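Local coordinates for hypothetical protein Atu0120 (Agrobacterium tumefaciens, PDB 2I6H) that is of unknown function but, as a mainly helical member of the bacterial DUF924 family, forms a two-chain assembly that carries bound calcium ions, at residues R132-F135 and Y136-F139; Q148-A151 and C152-Q156; Q156-G159 and G160-H164. All coordinates share one frame; numbering follows the deposited sequence. Where two conformers were deposited one is given.

In the fold
From the N terminus, three local contacts follow in series; none encloses or crosses another. Interaction 1 closes the turn between helix 129-132 and helix 137-140. Interaction 2 runs along helix 145-155 as far as Gln-156, the residue it shares with interaction 3, which closes the short turn into helix 160-176. Although they follow in series along the chain, they pack together in space: Tyr-136 CE2 is 3.4 Å from Leu-154 O, Val-133 CG2 is 3.6 Å from Asn-155 OD1, and Leu-158 CD1 meets both Val-133 and Tyr-136. The turn of interaction 1 therefore packs against helix 145-155 and the following turn, while interaction 3 also reaches the second subunit.

Interaction 1: residues R132-F135 and Y136-F139; sequences RVFF and YLPF
Val-133 O accepts from both Tyr-136 N (2.9 Å) and Leu-137 N (3.0 Å), the i-to-i+3 and i-to-i+4 pattern of a helical turn, here joining helix 129-132 to helix 137-140. The two donors arrive differently: Leu-137 N approaches Val-133 O almost in line with its carbonyl (C=O...N 171°), whereas Tyr-136 N sits well above the carbonyl plane. Pro-138, which has no N-H, meets Phe-134 O with its CD at 3.5 Å.

The Tyr-136 ring folds back over the preceding turn, so that Arg-132 O lies 3.7 Å above its plane, over the centre. Arg-132 runs alongside the ring in the same direction, its CG anti to the backbone N (chi1 -160°) and 3.2 Å from Tyr-136 OH. Both polar ends are held elsewhere: the phenol by Asp-124 OD2, the guanidinium by the carbonyls of Asp-124 and Val-127.

On the apolar side, Leu-137 CD1 comes within 3.7 Å of Phe-134 CD1, and that phenyl ring meets Trp-38 and Trp-46 edge-to-face. Phe-135 O is buried without a polar partner in the model; carbon atoms pack on it instead, among them Phe-139 CE2 at 3.5 Å.

Interaction 2: residues Q148-A151 and C152-Q156; sequences QQRA and CDLNQ
Asn-155 turns its side chain back onto the carbonyl of Ala-151, one helical turn earlier. Its CB lies 3.5 Å from Ala-151 O, and Asn-155 N donates to the same oxygen at 3.0 Å. CG leaves anti to the carbonyl carbon (chi1 -78°), which keeps the amide beside the backbone N and close to the same acceptor. At the tip, ND2 donates to Ala-151 O over 2.8 Å with a fairly straight N-H...O angle of 161°. The acceptor lies close to the amide plane, but ND2 itself stands 42° out of the carbonyl plane. Backbone N and ND2 reach the oxygen from opposite faces of that plane, so two bonds from one residue grip the oxygen, and the ND2 bond, with its acceptor near the amide plane, would hold the amide's rotation. The other branch, OD1, packs against Tyr-162 CB.

The remaining bonds are regular: Cys-152 N to Gln-148 O, Asp-153 N to Gln-149 O and Leu-154 N to Arg-150 O.

Arg-150 is extended from CG to NE, and its CG meets Leu-154 CD1 at 3.9 Å as the two side chains cross at a slant. Beyond that methyl the guanidinium reaches Asp-116 in a salt bridge, and Phe-139 packs on both Arg-150 and Leu-154. Ala-151 also lies on Phe-139, whereas Cys-152 turns to helix 160-176. The arrangement is an alpha-helix of i-to-i+4 bonds, reinforced by an asparagine amide bonded to the main chain, in an all-helical fold.

Interaction 3: residues Q156-G159 and G160-H164; sequences QPLG and GLYLH
Leu-158 and Tyr-162 make the close-packed half of this turn into helix 160-176. Their side chains cross at about a right angle, and Leu-158 CD1 stands over one face of the ring, 4.3 Å from its centroid and 28° off the normal, a CH-pi contact. Leu-158 CB adds a 3.7 Å approach to Tyr-162 CD2. Gly-159 O lies at the ring's edge, in its plane, and accepts from Leu-163 N over 3.1 Å. That bond is almost straight at hydrogen (171°), although the donor stands 58° out of the carbonyl plane. Gly-159 and Gly-160 both have positive phi, and the chain swings through them into the helix.

The solvent side is looser. Exposed Gln-156 was deposited in two conformers; in the one given, its amide lies across Leu-163, with Gln-156 OE1 3.7 Å from Leu-163 CD2, a contact that is therefore doubtful. Another side of the turn is covered by the second subunit, where Leu-161 packs on Leu-161 of that chain and Tyr-162 on its Gly-160.

Chemically, the Leu-163 N to Gly-159 O bond ties the turn to the first helical residues. The contact is otherwise mainly apolar, with Leu-158 and Tyr-162 forming a hydrophobic surface that continues onto Val-133.

Interaction 1: residues R132-F135 and Y136-F139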
loop_
_atom_site.group_PDB
_atom_site.type_symbol
_atom_site.label_atom_id
_atom_site.label_comp_id
_atom_site.label_asym_id
_atom_site.label_seq_id
_atom_site.Cartn_x
_atom_site.Cartn_y
_atom_site.Cartn_z
ATOM N N ARG A 132 -6.447 3.646 -11.623
ATOM C CA ARG A 132 -7.345 2.502 -11.828
ATOM C C ARG A 132 -8.009 1.987 -10.544
ATOM O O ARG A 132 -9.198 1.613 -10.547
ATOM C CB ARG A 132 -6.490 1.405 -12.478
ATOM C CG ARG A 132 -7.229 0.357 -13.174
ATOM C CD ARG A 132 -6.295 -0.250 -14.290
ATOM N NE ARG A 132 -6.004 0.654 -15.413
ATOM C CZ ARG A 132 -4.962 0.522 -16.238
ATOM N NH1 ARG A 132 -4.097 -0.468 -16.054
ATOM N NH2 ARG A 132 -4.770 1.349 -17.250
ATOM N N VAL A 133 -7.233 1.930 -9.461
ATOM C CA VAL A 133 -7.733 1.383 -8.198
ATOM C C VAL A 133 -9.022 2.086 -7.691
ATOM O O VAL A 133 -9.809 1.494 -6.956
ATOM C CB VAL A 133 -6.638 1.354 -7.100
ATOM C CG1 VAL A 133 -6.303 2.742 -6.653
ATOM C CG2 VAL A 133 -7.102 0.424 -5.905
ATOM N N PHE A 134 -9.198 3.360 -8.050
ATOM C CA PHE A 134 -10.436 4.068 -7.618
ATOM C C PHE A 134 -11.759 3.506 -8.154
ATOM O O PHE A 134 -12.825 3.724 -7.539
ATOM C CB PHE A 134 -10.255 5.585 -7.767
ATOM C CG PHE A 134 -9.077 6.060 -6.977
ATOM C CD1 PHE A 134 -9.177 6.105 -5.582
ATOM C CD2 PHE A 134 -7.822 6.291 -7.585
ATOM C CE1 PHE A 134 -8.088 6.450 -4.775
ATOM C CE2 PHE A 134 -6.681 6.640 -6.770
ATOM C CZ PHE A 134 -6.837 6.715 -5.368
ATOM N N PHE A 135 -11.700 2.782 -9.289
ATOM C CA PHE A 135 -12.849 2.034 -9.792
ATOM C C PHE A 135 -13.061 0.722 -9.003
ATOM O O PHE A 135 -14.121 0.107 -9.109
ATOM C CB PHE A 135 -12.657 1.687 -11.296
ATOM C CG PHE A 135 -12.761 2.868 -12.192
ATOM C CD1 PHE A 135 -14.015 3.396 -12.537
ATOM C CD2 PHE A 135 -11.615 3.491 -12.682
ATOM C CE1 PHE A 135 -14.131 4.547 -13.390
ATOM C CE2 PHE A 135 -11.707 4.612 -13.560
ATOM C CZ PHE A 135 -12.989 5.149 -13.900
ATOM N N TYR A 136 -12.063 0.285 -8.233
ATOM C CA TYR A 136 -12.117 -1.052 -7.575
ATOM C C TYR A 136 -12.422 -0.937 -6.084
ATOM O O TYR A 136 -12.987 -1.851 -5.460
ATOM C CB TYR A 136 -10.777 -1.784 -7.787
ATOM C CG TYR A 136 -10.350 -1.881 -9.251
ATOM C CD1 TYR A 136 -11.296 -1.822 -10.307
ATOM C CD2 TYR A 136 -8.996 -2.081 -9.567
ATOM C CE1 TYR A 136 -10.852 -1.937 -11.658
ATOM C CE2 TYR A 136 -8.553 -2.191 -10.895
ATOM C CZ TYR A 136 -9.486 -2.126 -11.921
ATOM O OH TYR A 136 -9.051 -2.237 -13.235
ATOM N N LEU A 137 -12.027 0.201 -5.501
ATOM C CA LEU A 137 -12.227 0.412 -4.072
ATOM C C LEU A 137 -13.698 0.238 -3.617
ATOM O O LEU A 137 -13.918 -0.265 -2.503
ATOM C CB LEU A 137 -11.635 1.767 -3.608
ATOM C CG LEU A 137 -10.090 1.816 -3.677
ATOM C CD1 LEU A 137 -9.624 3.230 -3.347
ATOM C CD2 LEU A 137 -9.514 0.827 -2.658
ATOM N N PRO A 138 -14.697 0.672 -4.435
ATOM C CA PRO A 138 -16.093 0.424 -4.011
ATOM C C PRO A 138 -16.345 -1.078 -3.734
ATOM O O PRO A 138 -17.123 -1.410 -2.845
ATOM C CB PRO A 138 -16.937 0.969 -5.180
ATOM C CG PRO A 138 -16.088 2.080 -5.738
ATOM C CD PRO A 138 -14.655 1.449 -5.688
ATOM N N PHE A 139 -15.658 -1.961 -4.463
ATOM C CA PHE A 139 -15.852 -3.408 -4.226
ATOM C C PHE A 139 -15.192 -3.821 -2.896
ATOM O O PHE A 139 -15.789 -4.588 -2.131
ATOM C CB PHE A 139 -15.377 -4.218 -5.428
ATOM C CG PHE A 139 -16.121 -3.869 -6.688
ATOM C CD1 PHE A 139 -17.439 -4.313 -6.853
ATOM C CD2 PHE A 139 -15.529 -3.046 -7.661
ATOM C CE1 PHE A 139 -18.172 -3.993 -8.040
ATOM C CE2 PHE A 139 -16.256 -2.702 -8.833
ATOM C CZ PHE A 139 -17.572 -3.181 -9.011
#

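Interaction 2: residues Q148-A151 and C152-Q156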
loop_
_atom_site.group_PDB
_atom_site.type_symbol
_atom_site.label_atom_id
_atom_site.label_comp_id
_atom_site.label_asym_id
_atom_site.label_seq_id
_atom_site.Cartn_x
_atom_site.Cartn_y
_atom_site.Cartn_z
ATOM N N GLN A 148 -16.146 -8.597 -2.738
ATOM C CA GLN A 148 -14.751 -8.765 -2.291
ATOM C C GLN A 148 -13.919 -9.604 -3.248
ATOM O O GLN A 148 -12.758 -9.294 -3.505
ATOM C CB GLN A 148 -14.727 -9.385 -0.901
ATOM C CG GLN A 148 -15.291 -8.446 0.192
ATOM C CD GLN A 148 -14.457 -7.190 0.379
ATOM O OE1 GLN A 148 -13.238 -7.202 0.223
ATOM N NE2 GLN A 148 -15.116 -6.100 0.732
ATOM N N GLN A 149 -14.503 -10.700 -3.735
ATOM C CA GLN A 149 -13.799 -11.571 -4.669
ATOM C C GLN A 149 -13.544 -10.814 -5.951
ATOM O O GLN A 149 -12.458 -10.929 -6.527
ATOM C CB GLN A 149 -14.610 -12.843 -4.894
ATOM C CG GLN A 149 -14.712 -13.585 -3.571
ATOM C CD GLN A 149 -15.073 -15.000 -3.769
ATOM O OE1 GLN A 149 -15.504 -15.390 -4.864
ATOM N NE2 GLN A 149 -14.937 -15.796 -2.710
ATOM N N ARG A 150 -14.526 -10.024 -6.375
ATOM C CA ARG A 150 -14.356 -9.176 -7.545
ATOM C C ARG A 150 -13.227 -8.154 -7.348
ATOM O O ARG A 150 -12.399 -7.968 -8.256
ATOM C CB ARG A 150 -15.648 -8.459 -7.887
ATOM C CG ARG A 150 -15.593 -7.782 -9.228
ATOM C CD ARG A 150 -16.923 -7.120 -9.567
ATOM N NE ARG A 150 -16.866 -6.645 -10.947
ATOM C CZ ARG A 150 -17.840 -5.969 -11.534
ATOM N NH1 ARG A 150 -18.939 -5.680 -10.867
ATOM N NH2 ARG A 150 -17.709 -5.599 -12.807
ATOM N N ALA A 151 -13.171 -7.535 -6.163
ATOM C CA ALA A 151 -12.073 -6.607 -5.840
ATOM C C ALA A 151 -10.709 -7.273 -5.964
ATOM O O ALA A 151 -9.788 -6.678 -6.541
ATOM C CB ALA A 151 -12.228 -6.044 -4.399
ATOM N N CYS A 152 -10.572 -8.485 -5.419
ATOM C CA CYS A 152 -9.271 -9.173 -5.495
ATOM C C CYS A 152 -8.886 -9.482 -6.967
ATOM O O CYS A 152 -7.729 -9.287 -7.371
ATOM C CB CYS A 152 -9.243 -10.409 -4.581
ATOM S SG CYS A 152 -9.360 -9.941 -2.830
ATOM N N ASP A 153 -9.852 -9.930 -7.776
ATOM C CA ASP A 153 -9.605 -10.206 -9.194
ATOM C C ASP A 153 -9.178 -8.943 -9.922
ATOM O O ASP A 153 -8.243 -8.953 -10.716
ATOM C CB ASP A 153 -10.890 -10.719 -9.857
ATOM C CG ASP A 153 -11.257 -12.158 -9.414
ATOM O OD1 ASP A 153 -10.416 -12.841 -8.797
ATOM O OD2 ASP A 153 -12.404 -12.563 -9.669
ATOM N N LEU A 154 -9.862 -7.849 -9.632
ATOM C CA LEU A 154 -9.553 -6.596 -10.315
ATOM C C LEU A 154 -8.186 -6.045 -9.923
ATOM O O LEU A 154 -7.496 -5.457 -10.764
ATOM C CB LEU A 154 -10.658 -5.564 -10.028
ATOM C CG LEU A 154 -12.000 -5.842 -10.723
ATOM C CD1 LEU A 154 -13.060 -4.956 -10.088
ATOM C CD2 LEU A 154 -11.879 -5.611 -12.241
ATOM N N ASN A 155 -7.788 -6.265 -8.671
ATOM C CA ASN A 155 -6.478 -5.765 -8.200
ATOM C C ASN A 155 -5.302 -6.684 -8.565
ATOM O O ASN A 155 -4.131 -6.282 -8.428
ATOM C CB ASN A 155 -6.483 -5.506 -6.694
ATOM C CG ASN A 155 -7.195 -4.188 -6.310
ATOM O OD1 ASN A 155 -6.593 -3.092 -6.315
ATOM N ND2 ASN A 155 -8.478 -4.290 -5.952
ATOM N N GLN A 156 -5.589 -7.908 -8.995
ATOM C CA GLN A 156 -4.496 -8.838 -9.305
ATOM C C GLN A 156 -3.487 -8.225 -10.309
ATOM O O GLN A 156 -2.259 -8.229 -10.018
ATOM C CB GLN A 156 -5.014 -10.235 -9.722
ATOM C CG GLN A 156 -3.944 -11.319 -9.842
ATOM C CD GLN A 156 -3.802 -12.225 -8.611
ATOM O OE1 GLN A 156 -4.671 -12.259 -7.723
ATOM N NE2 GLN A 156 -2.705 -12.995 -8.574
#

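Interaction 3: residues Q156-G159 and G160-H164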
loop_
_atom_site.group_PDB
_atom_site.type_symbol
_atom_site.label_atom_id
_atom_site.label_comp_id
_atom_site.label_asym_id
_atom_site.label_seq_id
_atom_site.Cartn_x
_atom_site.Cartn_y
_atom_site.Cartn_z
ATOM N N GLN A 156 -5.589 -7.908 -8.995
ATOM C CA GLN A 156 -4.496 -8.838 -9.305
ATOM C C GLN A 156 -3.487 -8.225 -10.309
ATOM O O GLN A 156 -2.259 -8.229 -10.018
ATOM C CB GLN A 156 -5.014 -10.235 -9.722
ATOM C CG GLN A 156 -3.944 -11.319 -9.842
ATOM C CD GLN A 156 -3.802 -12.225 -8.611
ATOM O OE1 GLN A 156 -4.671 -12.259 -7.723
ATOM N NE2 GLN A 156 -2.705 -12.995 -8.574
ATOM N N PRO A 157 -3.964 -7.693 -11.468
ATOM C CA PRO A 157 -2.998 -7.050 -12.391
ATOM C C PRO A 157 -2.263 -5.863 -11.802
ATOM O O PRO A 157 -1.137 -5.592 -12.214
ATOM C CB PRO A 157 -3.860 -6.520 -13.538
ATOM C CG PRO A 157 -5.221 -7.112 -13.355
ATOM C CD PRO A 157 -5.348 -7.708 -12.011
ATOM N N LEU A 158 -2.882 -5.140 -10.873
ATOM C CA LEU A 158 -2.196 -3.991 -10.240
ATOM C C LEU A 158 -1.072 -4.496 -9.337
ATOM O O LEU A 158 -0.045 -3.813 -9.171
ATOM C CB LEU A 158 -3.181 -3.157 -9.414
ATOM C CG LEU A 158 -4.314 -2.392 -10.144
ATOM C CD1 LEU A 158 -5.130 -1.564 -9.154
ATOM C CD2 LEU A 158 -3.717 -1.480 -11.192
ATOM N N GLY A 159 -1.286 -5.679 -8.771
ATOM C CA GLY A 159 -0.285 -6.350 -7.911
ATOM C C GLY A 159 0.134 -5.604 -6.650
ATOM O O GLY A 159 -0.539 -4.668 -6.190
ATOM N N GLY A 160 1.266 -6.054 -6.072
ATOM C CA GLY A 160 1.861 -5.422 -4.895
ATOM C C GLY A 160 0.875 -5.021 -3.815
ATOM O O GLY A 160 -0.003 -5.808 -3.406
ATOM N N LEU A 161 1.016 -3.783 -3.339
ATOM C CA LEU A 161 0.204 -3.324 -2.238
ATOM C C LEU A 161 -1.281 -3.188 -2.587
ATOM O O LEU A 161 -2.121 -3.321 -1.690
ATOM C CB LEU A 161 0.778 -2.034 -1.670
ATOM C CG LEU A 161 2.029 -2.255 -0.799
ATOM C CD1 LEU A 161 2.872 -0.989 -0.885
ATOM C CD2 LEU A 161 1.654 -2.644 0.681
ATOM N N TYR A 162 -1.609 -2.925 -3.864
ATOM C CA TYR A 162 -3.025 -2.834 -4.266
ATOM C C TYR A 162 -3.687 -4.162 -3.956
ATOM O O TYR A 162 -4.745 -4.223 -3.337
ATOM C CB TYR A 162 -3.150 -2.595 -5.780
ATOM C CG TYR A 162 -2.535 -1.296 -6.234
ATOM C CD1 TYR A 162 -3.211 -0.087 -6.036
ATOM C CD2 TYR A 162 -1.300 -1.272 -6.878
ATOM C CE1 TYR A 162 -2.666 1.134 -6.472
ATOM C CE2 TYR A 162 -0.727 -0.054 -7.325
ATOM C CZ TYR A 162 -1.419 1.136 -7.115
ATOM O OH TYR A 162 -0.850 2.334 -7.549
ATOM N N LEU A 163 -3.028 -5.227 -4.398
ATOM C CA LEU A 163 -3.522 -6.589 -4.175
ATOM C C LEU A 163 -3.585 -6.933 -2.659
ATOM O O LEU A 163 -4.597 -7.446 -2.176
ATOM C CB LEU A 163 -2.679 -7.600 -4.967
ATOM C CG LEU A 163 -3.205 -9.042 -4.881
ATOM C CD1 LEU A 163 -4.751 -9.198 -5.074
ATOM C CD2 LEU A 163 -2.457 -9.945 -5.838
ATOM N N HIS A 164 -2.506 -6.632 -1.943
ATOM C CA HIS A 164 -2.468 -6.822 -0.502
ATOM C C HIS A 164 -3.695 -6.163 0.164
ATOM O O HIS A 164 -4.385 -6.805 0.975
ATOM C CB HIS A 164 -1.158 -6.303 0.105
ATOM C CG HIS A 164 -1.209 -6.156 1.607
ATOM N ND1 HIS A 164 -1.274 -7.242 2.458
ATOM C CD2 HIS A 164 -1.190 -5.058 2.398
ATOM C CE1 HIS A 164 -1.304 -6.815 3.712
ATOM N NE2 HIS A 164 -1.252 -5.495 3.702
#